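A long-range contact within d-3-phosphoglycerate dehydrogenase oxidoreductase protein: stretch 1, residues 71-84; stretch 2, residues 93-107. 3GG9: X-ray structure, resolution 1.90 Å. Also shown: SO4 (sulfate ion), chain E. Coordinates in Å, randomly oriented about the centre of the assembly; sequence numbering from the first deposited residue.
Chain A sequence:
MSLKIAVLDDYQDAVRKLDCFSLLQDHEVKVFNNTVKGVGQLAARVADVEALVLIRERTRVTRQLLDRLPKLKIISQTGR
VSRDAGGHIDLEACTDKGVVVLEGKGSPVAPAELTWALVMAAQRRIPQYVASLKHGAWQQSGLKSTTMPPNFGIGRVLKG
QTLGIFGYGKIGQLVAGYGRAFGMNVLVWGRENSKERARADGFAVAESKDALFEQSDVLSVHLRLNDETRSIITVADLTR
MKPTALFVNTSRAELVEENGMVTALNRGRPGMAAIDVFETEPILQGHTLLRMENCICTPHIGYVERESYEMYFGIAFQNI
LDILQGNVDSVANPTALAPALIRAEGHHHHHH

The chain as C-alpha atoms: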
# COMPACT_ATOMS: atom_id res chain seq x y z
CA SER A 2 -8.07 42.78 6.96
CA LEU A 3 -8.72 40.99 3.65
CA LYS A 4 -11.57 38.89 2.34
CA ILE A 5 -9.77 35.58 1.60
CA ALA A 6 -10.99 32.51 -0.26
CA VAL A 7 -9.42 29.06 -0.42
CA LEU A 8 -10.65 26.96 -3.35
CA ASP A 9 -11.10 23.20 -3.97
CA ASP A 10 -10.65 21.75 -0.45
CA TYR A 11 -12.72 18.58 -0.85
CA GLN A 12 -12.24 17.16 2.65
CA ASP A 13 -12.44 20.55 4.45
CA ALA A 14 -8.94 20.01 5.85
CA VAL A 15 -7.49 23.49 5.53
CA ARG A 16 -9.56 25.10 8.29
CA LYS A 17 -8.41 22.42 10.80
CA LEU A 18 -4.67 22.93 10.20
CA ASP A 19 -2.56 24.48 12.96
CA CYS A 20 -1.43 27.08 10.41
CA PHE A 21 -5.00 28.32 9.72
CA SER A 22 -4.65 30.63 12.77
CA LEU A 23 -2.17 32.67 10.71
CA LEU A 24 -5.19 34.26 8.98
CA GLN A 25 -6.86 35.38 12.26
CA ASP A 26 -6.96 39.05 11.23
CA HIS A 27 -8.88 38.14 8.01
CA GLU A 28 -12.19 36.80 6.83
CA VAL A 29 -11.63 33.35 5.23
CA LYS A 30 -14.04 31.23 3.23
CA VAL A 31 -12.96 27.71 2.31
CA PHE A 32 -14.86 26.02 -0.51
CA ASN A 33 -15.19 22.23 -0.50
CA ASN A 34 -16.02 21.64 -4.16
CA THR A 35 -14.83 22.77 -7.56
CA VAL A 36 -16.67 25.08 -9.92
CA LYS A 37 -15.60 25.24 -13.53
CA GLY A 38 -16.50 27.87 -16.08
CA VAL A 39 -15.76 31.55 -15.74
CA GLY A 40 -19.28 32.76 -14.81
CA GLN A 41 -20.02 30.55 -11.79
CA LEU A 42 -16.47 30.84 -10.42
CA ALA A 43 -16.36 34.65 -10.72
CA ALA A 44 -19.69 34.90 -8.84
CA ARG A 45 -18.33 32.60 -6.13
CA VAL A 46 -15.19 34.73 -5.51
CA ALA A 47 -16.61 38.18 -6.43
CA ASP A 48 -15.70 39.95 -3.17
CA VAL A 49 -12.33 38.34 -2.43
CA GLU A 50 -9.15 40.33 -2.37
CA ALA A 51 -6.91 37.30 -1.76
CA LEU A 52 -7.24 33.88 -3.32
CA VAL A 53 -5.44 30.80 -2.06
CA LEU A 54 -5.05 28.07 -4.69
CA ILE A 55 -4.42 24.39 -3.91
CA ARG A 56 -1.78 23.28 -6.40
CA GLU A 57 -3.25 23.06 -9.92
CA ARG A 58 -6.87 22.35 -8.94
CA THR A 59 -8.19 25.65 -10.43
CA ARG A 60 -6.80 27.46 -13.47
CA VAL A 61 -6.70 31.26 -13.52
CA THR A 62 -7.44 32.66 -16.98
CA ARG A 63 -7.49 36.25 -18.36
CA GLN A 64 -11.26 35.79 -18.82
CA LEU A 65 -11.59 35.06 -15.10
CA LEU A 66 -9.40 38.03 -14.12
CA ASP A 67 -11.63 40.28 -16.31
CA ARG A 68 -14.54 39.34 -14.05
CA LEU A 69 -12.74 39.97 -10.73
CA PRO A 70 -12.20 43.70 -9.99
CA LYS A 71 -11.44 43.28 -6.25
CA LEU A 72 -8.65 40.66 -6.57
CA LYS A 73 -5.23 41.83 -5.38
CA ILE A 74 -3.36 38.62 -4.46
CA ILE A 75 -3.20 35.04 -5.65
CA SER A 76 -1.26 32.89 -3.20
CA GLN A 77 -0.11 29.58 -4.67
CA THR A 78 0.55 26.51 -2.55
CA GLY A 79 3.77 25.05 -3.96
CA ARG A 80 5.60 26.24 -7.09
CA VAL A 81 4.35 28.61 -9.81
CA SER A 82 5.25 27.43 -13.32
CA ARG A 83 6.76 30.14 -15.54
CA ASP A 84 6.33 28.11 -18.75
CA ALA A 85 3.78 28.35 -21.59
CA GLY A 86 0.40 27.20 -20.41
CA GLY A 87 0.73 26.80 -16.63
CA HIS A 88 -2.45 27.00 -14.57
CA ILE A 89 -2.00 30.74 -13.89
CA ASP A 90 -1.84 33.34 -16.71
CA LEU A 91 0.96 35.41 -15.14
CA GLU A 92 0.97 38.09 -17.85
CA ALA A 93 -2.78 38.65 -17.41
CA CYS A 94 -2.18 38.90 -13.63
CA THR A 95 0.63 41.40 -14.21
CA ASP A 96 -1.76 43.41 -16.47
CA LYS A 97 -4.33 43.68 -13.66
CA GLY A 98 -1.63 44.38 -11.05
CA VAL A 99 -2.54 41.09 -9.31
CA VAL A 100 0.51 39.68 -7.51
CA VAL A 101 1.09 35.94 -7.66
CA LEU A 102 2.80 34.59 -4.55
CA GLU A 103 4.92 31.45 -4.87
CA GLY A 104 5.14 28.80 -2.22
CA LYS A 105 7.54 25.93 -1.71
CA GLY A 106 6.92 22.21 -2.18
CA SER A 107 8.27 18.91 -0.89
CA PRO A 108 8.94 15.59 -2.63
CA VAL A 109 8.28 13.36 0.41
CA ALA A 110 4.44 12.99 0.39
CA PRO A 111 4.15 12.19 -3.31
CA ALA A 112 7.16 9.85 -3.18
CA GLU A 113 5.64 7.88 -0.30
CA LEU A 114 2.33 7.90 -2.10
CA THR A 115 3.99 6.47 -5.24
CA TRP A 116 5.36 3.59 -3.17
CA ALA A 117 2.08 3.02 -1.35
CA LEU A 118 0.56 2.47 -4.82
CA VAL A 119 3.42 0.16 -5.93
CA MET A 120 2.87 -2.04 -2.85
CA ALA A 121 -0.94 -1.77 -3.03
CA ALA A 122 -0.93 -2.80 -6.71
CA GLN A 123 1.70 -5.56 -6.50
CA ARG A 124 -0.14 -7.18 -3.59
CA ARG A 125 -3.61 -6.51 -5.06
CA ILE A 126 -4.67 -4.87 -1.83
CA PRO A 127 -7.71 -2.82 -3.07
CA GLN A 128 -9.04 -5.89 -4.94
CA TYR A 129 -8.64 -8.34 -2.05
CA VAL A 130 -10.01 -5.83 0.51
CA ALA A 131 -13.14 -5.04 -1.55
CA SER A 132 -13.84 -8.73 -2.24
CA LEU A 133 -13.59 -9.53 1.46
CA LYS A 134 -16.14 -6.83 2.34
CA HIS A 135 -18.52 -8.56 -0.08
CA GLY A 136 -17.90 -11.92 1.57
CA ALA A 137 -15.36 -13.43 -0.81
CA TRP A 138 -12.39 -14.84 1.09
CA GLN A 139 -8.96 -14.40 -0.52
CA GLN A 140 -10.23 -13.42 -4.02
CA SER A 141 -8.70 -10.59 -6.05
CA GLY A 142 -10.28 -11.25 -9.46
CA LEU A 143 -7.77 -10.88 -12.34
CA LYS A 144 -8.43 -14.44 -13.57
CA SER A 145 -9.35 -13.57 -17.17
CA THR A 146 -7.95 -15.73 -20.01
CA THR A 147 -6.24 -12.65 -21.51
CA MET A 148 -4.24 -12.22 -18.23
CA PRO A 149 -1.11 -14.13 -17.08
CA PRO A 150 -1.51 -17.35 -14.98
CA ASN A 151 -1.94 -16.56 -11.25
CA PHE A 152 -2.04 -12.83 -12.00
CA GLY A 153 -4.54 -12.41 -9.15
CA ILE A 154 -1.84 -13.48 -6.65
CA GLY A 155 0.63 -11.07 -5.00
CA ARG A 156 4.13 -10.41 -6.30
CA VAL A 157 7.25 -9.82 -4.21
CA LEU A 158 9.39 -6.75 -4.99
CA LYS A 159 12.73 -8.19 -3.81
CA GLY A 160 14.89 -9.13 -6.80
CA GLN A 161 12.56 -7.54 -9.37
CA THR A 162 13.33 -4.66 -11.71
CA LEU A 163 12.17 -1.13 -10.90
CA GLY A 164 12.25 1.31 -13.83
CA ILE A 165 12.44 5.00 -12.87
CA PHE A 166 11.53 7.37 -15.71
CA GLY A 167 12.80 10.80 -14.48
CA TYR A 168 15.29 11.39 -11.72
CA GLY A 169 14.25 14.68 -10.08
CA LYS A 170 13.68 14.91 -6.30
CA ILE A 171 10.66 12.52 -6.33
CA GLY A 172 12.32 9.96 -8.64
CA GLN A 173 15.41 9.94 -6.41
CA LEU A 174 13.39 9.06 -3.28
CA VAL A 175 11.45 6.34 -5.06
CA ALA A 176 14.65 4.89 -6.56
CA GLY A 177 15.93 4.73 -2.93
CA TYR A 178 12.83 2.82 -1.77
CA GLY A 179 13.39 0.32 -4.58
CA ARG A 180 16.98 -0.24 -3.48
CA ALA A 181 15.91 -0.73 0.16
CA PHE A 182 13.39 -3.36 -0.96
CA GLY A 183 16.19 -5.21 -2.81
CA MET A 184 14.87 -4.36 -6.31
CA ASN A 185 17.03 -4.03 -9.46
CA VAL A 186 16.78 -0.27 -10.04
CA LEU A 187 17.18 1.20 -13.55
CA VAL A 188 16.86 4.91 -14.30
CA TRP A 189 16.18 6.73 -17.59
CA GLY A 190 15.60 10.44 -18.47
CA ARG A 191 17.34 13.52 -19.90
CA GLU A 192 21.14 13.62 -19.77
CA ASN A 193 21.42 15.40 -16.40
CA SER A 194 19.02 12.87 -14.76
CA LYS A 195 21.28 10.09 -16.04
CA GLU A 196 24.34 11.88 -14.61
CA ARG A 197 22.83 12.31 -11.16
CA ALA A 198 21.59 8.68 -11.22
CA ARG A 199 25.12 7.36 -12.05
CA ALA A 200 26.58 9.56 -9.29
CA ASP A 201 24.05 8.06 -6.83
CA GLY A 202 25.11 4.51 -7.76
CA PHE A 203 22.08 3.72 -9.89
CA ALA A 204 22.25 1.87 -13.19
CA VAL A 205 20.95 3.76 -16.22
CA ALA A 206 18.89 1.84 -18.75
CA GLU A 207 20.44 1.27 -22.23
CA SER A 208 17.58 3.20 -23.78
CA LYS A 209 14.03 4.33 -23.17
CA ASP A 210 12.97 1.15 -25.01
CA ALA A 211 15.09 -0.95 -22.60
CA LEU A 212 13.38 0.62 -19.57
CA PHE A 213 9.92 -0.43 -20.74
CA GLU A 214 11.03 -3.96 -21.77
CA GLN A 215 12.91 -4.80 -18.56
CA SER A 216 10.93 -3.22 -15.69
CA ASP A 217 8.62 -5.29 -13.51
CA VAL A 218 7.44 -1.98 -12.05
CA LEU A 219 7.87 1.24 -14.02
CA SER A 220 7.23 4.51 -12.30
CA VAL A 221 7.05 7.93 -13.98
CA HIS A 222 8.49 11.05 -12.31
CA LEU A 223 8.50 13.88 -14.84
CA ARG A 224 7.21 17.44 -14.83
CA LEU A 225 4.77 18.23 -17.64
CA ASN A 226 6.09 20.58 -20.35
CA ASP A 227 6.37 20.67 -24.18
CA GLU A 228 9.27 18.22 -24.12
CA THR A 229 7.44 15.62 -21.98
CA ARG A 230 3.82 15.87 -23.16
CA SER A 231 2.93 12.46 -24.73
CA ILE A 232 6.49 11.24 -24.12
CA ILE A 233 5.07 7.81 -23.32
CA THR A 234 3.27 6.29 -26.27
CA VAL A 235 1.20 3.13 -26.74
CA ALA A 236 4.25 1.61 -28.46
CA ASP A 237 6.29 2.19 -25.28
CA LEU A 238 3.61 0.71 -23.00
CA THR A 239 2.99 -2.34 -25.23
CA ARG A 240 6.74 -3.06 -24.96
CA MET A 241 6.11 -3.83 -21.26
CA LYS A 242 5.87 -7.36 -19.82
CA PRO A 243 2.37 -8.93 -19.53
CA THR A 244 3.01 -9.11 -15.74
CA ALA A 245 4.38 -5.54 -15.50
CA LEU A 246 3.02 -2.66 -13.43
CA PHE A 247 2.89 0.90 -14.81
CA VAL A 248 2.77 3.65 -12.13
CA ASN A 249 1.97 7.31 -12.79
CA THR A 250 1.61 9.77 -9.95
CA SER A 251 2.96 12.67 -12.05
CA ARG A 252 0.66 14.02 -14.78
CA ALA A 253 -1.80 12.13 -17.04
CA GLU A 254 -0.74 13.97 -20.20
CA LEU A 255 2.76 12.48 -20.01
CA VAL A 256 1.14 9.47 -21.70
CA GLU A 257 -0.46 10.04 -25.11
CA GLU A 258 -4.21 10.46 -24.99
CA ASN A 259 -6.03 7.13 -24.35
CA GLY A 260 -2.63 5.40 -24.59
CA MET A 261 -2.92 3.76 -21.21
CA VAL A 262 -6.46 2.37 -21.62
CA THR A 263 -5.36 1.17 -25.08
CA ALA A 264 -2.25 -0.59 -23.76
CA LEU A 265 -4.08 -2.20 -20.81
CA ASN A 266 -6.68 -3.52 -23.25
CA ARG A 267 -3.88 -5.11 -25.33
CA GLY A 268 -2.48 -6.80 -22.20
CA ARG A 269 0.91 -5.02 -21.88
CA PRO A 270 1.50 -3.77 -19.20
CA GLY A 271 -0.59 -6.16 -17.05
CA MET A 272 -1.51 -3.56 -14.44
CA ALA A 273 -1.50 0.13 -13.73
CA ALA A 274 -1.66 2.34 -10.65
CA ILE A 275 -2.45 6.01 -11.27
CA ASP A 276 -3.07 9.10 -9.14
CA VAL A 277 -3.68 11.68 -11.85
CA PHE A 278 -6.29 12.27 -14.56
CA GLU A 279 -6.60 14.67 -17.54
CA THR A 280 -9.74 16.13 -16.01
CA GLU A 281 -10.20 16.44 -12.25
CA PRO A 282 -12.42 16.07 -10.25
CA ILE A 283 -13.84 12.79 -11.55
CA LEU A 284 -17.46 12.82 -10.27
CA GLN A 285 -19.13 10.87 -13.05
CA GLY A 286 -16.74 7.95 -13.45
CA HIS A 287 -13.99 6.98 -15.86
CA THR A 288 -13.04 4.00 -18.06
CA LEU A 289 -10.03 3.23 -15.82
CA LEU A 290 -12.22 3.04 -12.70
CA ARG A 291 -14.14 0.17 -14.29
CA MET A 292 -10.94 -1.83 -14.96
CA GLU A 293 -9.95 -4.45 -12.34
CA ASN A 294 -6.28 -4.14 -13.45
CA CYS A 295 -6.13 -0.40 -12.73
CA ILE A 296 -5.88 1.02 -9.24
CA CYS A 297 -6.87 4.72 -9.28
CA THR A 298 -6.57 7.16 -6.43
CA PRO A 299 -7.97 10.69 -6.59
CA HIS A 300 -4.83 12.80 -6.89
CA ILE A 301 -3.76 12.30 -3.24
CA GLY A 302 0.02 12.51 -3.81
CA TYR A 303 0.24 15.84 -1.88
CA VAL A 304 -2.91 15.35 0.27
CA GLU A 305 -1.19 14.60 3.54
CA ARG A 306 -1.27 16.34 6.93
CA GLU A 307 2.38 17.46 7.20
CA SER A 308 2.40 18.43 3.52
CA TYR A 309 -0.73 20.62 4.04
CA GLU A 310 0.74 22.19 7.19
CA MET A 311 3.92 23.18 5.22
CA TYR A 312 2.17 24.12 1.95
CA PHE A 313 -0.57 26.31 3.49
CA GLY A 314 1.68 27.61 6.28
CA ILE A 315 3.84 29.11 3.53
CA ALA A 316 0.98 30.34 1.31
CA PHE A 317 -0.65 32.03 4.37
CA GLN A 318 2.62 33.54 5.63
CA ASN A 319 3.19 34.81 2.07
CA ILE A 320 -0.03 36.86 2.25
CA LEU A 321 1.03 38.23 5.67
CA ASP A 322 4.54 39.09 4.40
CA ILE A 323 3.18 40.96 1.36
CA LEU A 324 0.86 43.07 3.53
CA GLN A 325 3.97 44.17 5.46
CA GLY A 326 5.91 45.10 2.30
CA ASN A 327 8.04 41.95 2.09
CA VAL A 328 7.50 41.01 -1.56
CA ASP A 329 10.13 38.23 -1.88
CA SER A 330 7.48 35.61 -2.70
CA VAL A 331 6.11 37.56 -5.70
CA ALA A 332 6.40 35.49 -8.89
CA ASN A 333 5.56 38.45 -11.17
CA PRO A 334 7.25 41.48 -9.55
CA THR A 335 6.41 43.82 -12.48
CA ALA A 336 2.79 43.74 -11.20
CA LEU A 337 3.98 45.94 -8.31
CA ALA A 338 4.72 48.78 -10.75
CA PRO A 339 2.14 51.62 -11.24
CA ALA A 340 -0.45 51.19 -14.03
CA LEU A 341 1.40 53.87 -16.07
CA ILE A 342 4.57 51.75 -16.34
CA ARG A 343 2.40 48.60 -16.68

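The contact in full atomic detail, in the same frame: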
# COMPACT_ATOMS: atom_id res chain seq x y z
N LYS A 71 -11.97 43.10 -7.61
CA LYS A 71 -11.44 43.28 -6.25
C LYS A 71 -10.17 42.48 -5.93
O LYS A 71 -9.55 42.69 -4.88
CB LYS A 71 -12.53 43.00 -5.20
CG LYS A 71 -13.86 43.65 -5.53
CD LYS A 71 -14.51 44.23 -4.29
CE LYS A 71 -15.73 45.06 -4.67
NZ LYS A 71 -15.42 46.07 -5.72
N LEU A 72 -9.78 41.57 -6.83
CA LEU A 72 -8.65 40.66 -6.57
C LEU A 72 -7.32 41.38 -6.59
O LEU A 72 -6.99 42.07 -7.56
CB LEU A 72 -8.62 39.52 -7.59
CG LEU A 72 -7.52 38.46 -7.35
CD1 LEU A 72 -7.73 37.76 -6.00
CD2 LEU A 72 -7.47 37.44 -8.47
N LYS A 73 -6.55 41.20 -5.51
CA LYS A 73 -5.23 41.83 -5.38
C LYS A 73 -4.08 40.82 -5.31
O LYS A 73 -2.97 41.11 -5.76
CB LYS A 73 -5.20 42.72 -4.14
CG LYS A 73 -6.16 43.90 -4.20
CD LYS A 73 -5.96 44.85 -3.03
CE LYS A 73 -6.89 44.55 -1.88
NZ LYS A 73 -7.35 45.80 -1.23
N ILE A 74 -4.36 39.65 -4.73
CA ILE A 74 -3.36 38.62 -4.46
C ILE A 74 -3.87 37.23 -4.85
O ILE A 74 -4.99 36.86 -4.52
CB ILE A 74 -2.99 38.61 -2.94
CG1 ILE A 74 -2.28 39.90 -2.54
CG2 ILE A 74 -2.14 37.39 -2.58
CD1 ILE A 74 -2.37 40.24 -1.02
N ILE A 75 -3.04 36.48 -5.56
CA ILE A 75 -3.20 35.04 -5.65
C ILE A 75 -2.01 34.42 -4.93
O ILE A 75 -0.85 34.72 -5.25
CB ILE A 75 -3.25 34.56 -7.11
CG1 ILE A 75 -4.50 35.10 -7.80
CG2 ILE A 75 -3.27 33.00 -7.19
CD1 ILE A 75 -4.36 35.13 -9.31
N SER A 76 -2.31 33.59 -3.93
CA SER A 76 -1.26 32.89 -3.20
C SER A 76 -1.30 31.40 -3.52
O SER A 76 -2.26 30.72 -3.20
CB SER A 76 -1.37 33.12 -1.68
OG SER A 76 -0.16 32.70 -1.07
N GLN A 77 -0.23 30.93 -4.16
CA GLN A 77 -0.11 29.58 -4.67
C GLN A 77 0.57 28.69 -3.65
O GLN A 77 1.68 29.01 -3.18
CB GLN A 77 0.74 29.58 -5.95
CG GLN A 77 0.86 28.25 -6.62
CD GLN A 77 -0.50 27.70 -6.96
OE1 GLN A 77 -1.28 28.32 -7.65
NE2 GLN A 77 -0.81 26.54 -6.42
N THR A 78 -0.08 27.57 -3.33
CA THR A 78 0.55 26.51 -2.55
C THR A 78 1.51 25.78 -3.50
O THR A 78 1.12 25.42 -4.61
CB THR A 78 -0.50 25.51 -1.94
OG1 THR A 78 -1.35 25.01 -2.97
CG2 THR A 78 -1.34 26.16 -0.83
N GLY A 79 2.76 25.62 -3.09
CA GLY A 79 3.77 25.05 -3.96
C GLY A 79 4.24 26.00 -5.05
O GLY A 79 3.98 27.20 -4.99
N ARG A 80 4.94 25.45 -6.05
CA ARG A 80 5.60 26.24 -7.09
C ARG A 80 4.64 26.85 -8.14
O ARG A 80 3.57 26.31 -8.42
CB ARG A 80 6.68 25.40 -7.79
CG ARG A 80 6.15 24.32 -8.75
CD ARG A 80 7.15 23.18 -8.99
NE ARG A 80 8.05 23.43 -10.11
CZ ARG A 80 7.78 23.16 -11.39
NH1 ARG A 80 8.68 23.42 -12.33
NH2 ARG A 80 6.61 22.62 -11.73
N VAL A 81 5.05 27.99 -8.69
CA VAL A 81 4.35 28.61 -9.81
C VAL A 81 5.17 28.37 -11.07
O VAL A 81 6.34 28.77 -11.14
CB VAL A 81 4.16 30.14 -9.61
CG1 VAL A 81 3.33 30.74 -10.75
CG2 VAL A 81 3.49 30.44 -8.28
N SER A 82 4.57 27.71 -12.05
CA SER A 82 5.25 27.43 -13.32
C SER A 82 5.31 28.66 -14.22
O SER A 82 4.29 29.31 -14.48
CB SER A 82 4.60 26.25 -14.06
OG SER A 82 3.30 26.58 -14.51
N ARG A 83 6.52 28.98 -14.68
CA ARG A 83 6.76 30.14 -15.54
C ARG A 83 6.50 29.84 -17.02
O ARG A 83 6.40 30.76 -17.84
CB ARG A 83 8.19 30.65 -15.34
CG ARG A 83 8.57 31.00 -13.90
CD ARG A 83 7.61 32.02 -13.28
NE ARG A 83 8.26 32.89 -12.31
CZ ARG A 83 8.40 32.62 -11.02
NH1 ARG A 83 9.01 33.49 -10.22
NH2 ARG A 83 7.93 31.48 -10.51
N ASP A 84 6.39 28.55 -17.35
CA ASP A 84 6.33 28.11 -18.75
C ASP A 84 4.99 28.37 -19.43
O ASP A 84 4.00 28.73 -18.77
CB ASP A 84 6.75 26.63 -18.87
CG ASP A 84 5.65 25.66 -18.44
OD1 ASP A 84 4.96 25.91 -17.43
OD2 ASP A 84 5.50 24.62 -19.11
N ALA A 93 -1.46 38.07 -17.69
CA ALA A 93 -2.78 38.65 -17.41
C ALA A 93 -2.89 39.18 -15.98
O ALA A 93 -3.52 40.22 -15.76
CB ALA A 93 -3.89 37.67 -17.70
N CYS A 94 -2.26 38.47 -15.03
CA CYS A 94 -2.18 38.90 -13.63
C CYS A 94 -1.39 40.20 -13.52
O CYS A 94 -1.84 41.14 -12.87
CB CYS A 94 -1.53 37.82 -12.75
SG CYS A 94 -2.60 36.40 -12.41
N THR A 95 -0.23 40.23 -14.17
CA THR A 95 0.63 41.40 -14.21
C THR A 95 -0.10 42.62 -14.81
O THR A 95 0.06 43.73 -14.30
CB THR A 95 1.94 41.09 -14.96
OG1 THR A 95 2.62 40.00 -14.32
CG2 THR A 95 2.86 42.29 -14.98
N ASP A 96 -0.92 42.38 -15.84
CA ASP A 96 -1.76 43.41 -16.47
C ASP A 96 -2.78 44.03 -15.51
O ASP A 96 -3.04 45.24 -15.58
CB ASP A 96 -2.52 42.84 -17.69
CG ASP A 96 -1.62 42.65 -18.90
OD1 ASP A 96 -0.47 43.14 -18.90
OD2 ASP A 96 -2.07 41.99 -19.87
N LYS A 97 -3.35 43.21 -14.63
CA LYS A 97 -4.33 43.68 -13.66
C LYS A 97 -3.66 44.19 -12.38
O LYS A 97 -4.34 44.69 -11.48
CB LYS A 97 -5.34 42.58 -13.31
CG LYS A 97 -6.09 41.97 -14.51
CD LYS A 97 -7.28 42.81 -14.95
CE LYS A 97 -8.16 42.05 -15.94
NZ LYS A 97 -7.43 41.66 -17.18
N GLY A 98 -2.34 44.06 -12.29
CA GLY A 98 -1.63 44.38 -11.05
C GLY A 98 -2.02 43.43 -9.92
O GLY A 98 -2.11 43.84 -8.77
N VAL A 99 -2.27 42.17 -10.27
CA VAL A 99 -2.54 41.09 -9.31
C VAL A 99 -1.23 40.35 -9.06
O VAL A 99 -0.66 39.79 -10.00
CB VAL A 99 -3.62 40.12 -9.85
CG1 VAL A 99 -3.74 38.87 -8.95
CG2 VAL A 99 -4.96 40.83 -9.94
N VAL A 100 -0.74 40.38 -7.82
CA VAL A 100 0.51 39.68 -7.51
C VAL A 100 0.27 38.20 -7.28
O VAL A 100 -0.68 37.80 -6.62
CB VAL A 100 1.36 40.32 -6.35
CG1 VAL A 100 1.87 41.68 -6.76
CG2 VAL A 100 0.58 40.39 -5.05
N VAL A 101 1.14 37.38 -7.86
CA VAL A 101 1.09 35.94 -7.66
C VAL A 101 2.20 35.56 -6.71
O VAL A 101 3.38 35.82 -6.97
CB VAL A 101 1.17 35.16 -8.98
CG1 VAL A 101 1.26 33.65 -8.72
CG2 VAL A 101 -0.07 35.48 -9.85
N LEU A 102 1.83 34.96 -5.58
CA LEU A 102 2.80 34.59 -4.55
C LEU A 102 3.15 33.12 -4.70
O LEU A 102 2.26 32.29 -4.93
CB LEU A 102 2.25 34.89 -3.15
CG LEU A 102 1.62 36.28 -2.95
CD1 LEU A 102 1.31 36.52 -1.50
CD2 LEU A 102 2.48 37.40 -3.49
N GLU A 103 4.43 32.80 -4.60
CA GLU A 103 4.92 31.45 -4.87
C GLU A 103 5.28 30.80 -3.56
O GLU A 103 5.99 31.39 -2.73
CB GLU A 103 6.13 31.48 -5.81
CG GLU A 103 6.72 30.10 -6.11
CD GLU A 103 7.64 30.08 -7.31
OE1 GLU A 103 7.61 29.07 -8.05
OE2 GLU A 103 8.37 31.08 -7.52
N GLY A 104 4.78 29.58 -3.38
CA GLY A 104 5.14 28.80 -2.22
C GLY A 104 6.34 27.91 -2.46
O GLY A 104 7.06 28.06 -3.45
N LYS A 105 6.56 26.99 -1.53
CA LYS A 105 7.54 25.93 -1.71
C LYS A 105 6.85 24.57 -1.60
O LYS A 105 5.80 24.44 -0.95
CB LYS A 105 8.69 26.05 -0.70
CG LYS A 105 9.53 27.32 -0.89
CD LYS A 105 11.02 26.99 -1.05
CE LYS A 105 11.78 28.16 -1.68
NZ LYS A 105 13.25 27.89 -1.80
N GLY A 106 7.42 23.57 -2.25
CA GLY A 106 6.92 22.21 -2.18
C GLY A 106 7.87 21.23 -1.55
O GLY A 106 8.96 21.61 -1.11
N SER A 107 7.46 19.97 -1.50
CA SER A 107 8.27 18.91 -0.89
C SER A 107 8.06 17.60 -1.66
O SER A 107 6.92 17.28 -2.07
CB SER A 107 7.94 18.76 0.60
OG SER A 107 8.50 17.58 1.17
S SO4 E . 5.06 21.42 -5.85
O1 SO4 E . 3.78 21.32 -5.19
O2 SO4 E . 5.53 22.79 -5.82
O3 SO4 E . 6.02 20.58 -5.15
O4 SO4 E . 4.90 20.95 -7.23
O HOH W 1 3.54 26.45 -0.40

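Parallel β-strands illustrate a general economy of protein architecture: one backbone ladder holds two chain segments in register while their side chains alternate between the two faces of the sheet, so that each face can be packed separately. The pairing of residues 71-84 with residues 93-107 in this dehydrogenase is a compact example, burying 768 Å² counted over both sides.

The apolar centre lies on the face that carries I75 and V101. I75, with chi1 m and chi2 t, extends its CD1 to 3.8 Å from C94 SG and also to 3.8 Å from V99 CG1, so a single methyl group meets both the helix and the turn that leads out of it. Beside it, I75 CB lies 4.3 Å from V101 CG2, while V101 CG1 meets V81 CG2 at 3.9 Å; V101 thus has one methyl near the strand and the other near the chain beyond it. L72 extends the cluster at the other end, its CD2 4.0 Å from V99 CG1. The opposite face is built from I74, S76, V100 and L102. There I74 CG1 packs 3.8 Å from V100 CG2, and I74 CG2 reaches diagonally to L102 CD1 at 3.7 Å.

The helix is joined to this strand by a Schellman motif. G98 leaves helical geometry with positive phi, a conformation that favours glycine, and the bond from V99 N to C94 O, 2.8 Å, ties the turn back to the helix. V99, the residue after G98, packs its CG2 3.4 Å from L72 O.

Between the two faces runs the ladder. I74, I75 and S76 pair with V100, V101 and L102, and the strand axes diverge by only 18°. As in any parallel pairing, the alternate residues of one strand bond to residues flanking their partner on the other: V100 N donates to K73 O at 3.1 Å, I75 N to V100 O at 2.9 Å, L102 N to I75 O at 2.7 Å, and Q77 N to L102 O at 2.9 Å. Weaker CA-H...O contacts supplement them, the shortest from V101 CA to I75 O at 3.3 Å.

Past Q77 the regular pairing gives way to glycines. G104 N donates to G79 O at 3.0 Å, and the chains approach so closely that a CB on G104 would lie 2.9 Å from both Q77 O and G79 N. Water 1 bridges the segments, accepting from G79 N at 2.9 Å and donating to K105 O at 3.1 Å. Nearby, R80 N donates to sulfate O2 at 2.7 Å; the ion probably comes from the crystallisation liquor.

At the polar edge, E103 serves two partners with one carboxylate. Its OE1 accepts from V81 N at 2.9 Å, and its OE2 forms a salt bridge with R83 NH2 at 3.0 Å, lying near the guanidinium plane. R83 NH2 also donates to V81 O at 3.2 Å, although R83 is poorly ordered.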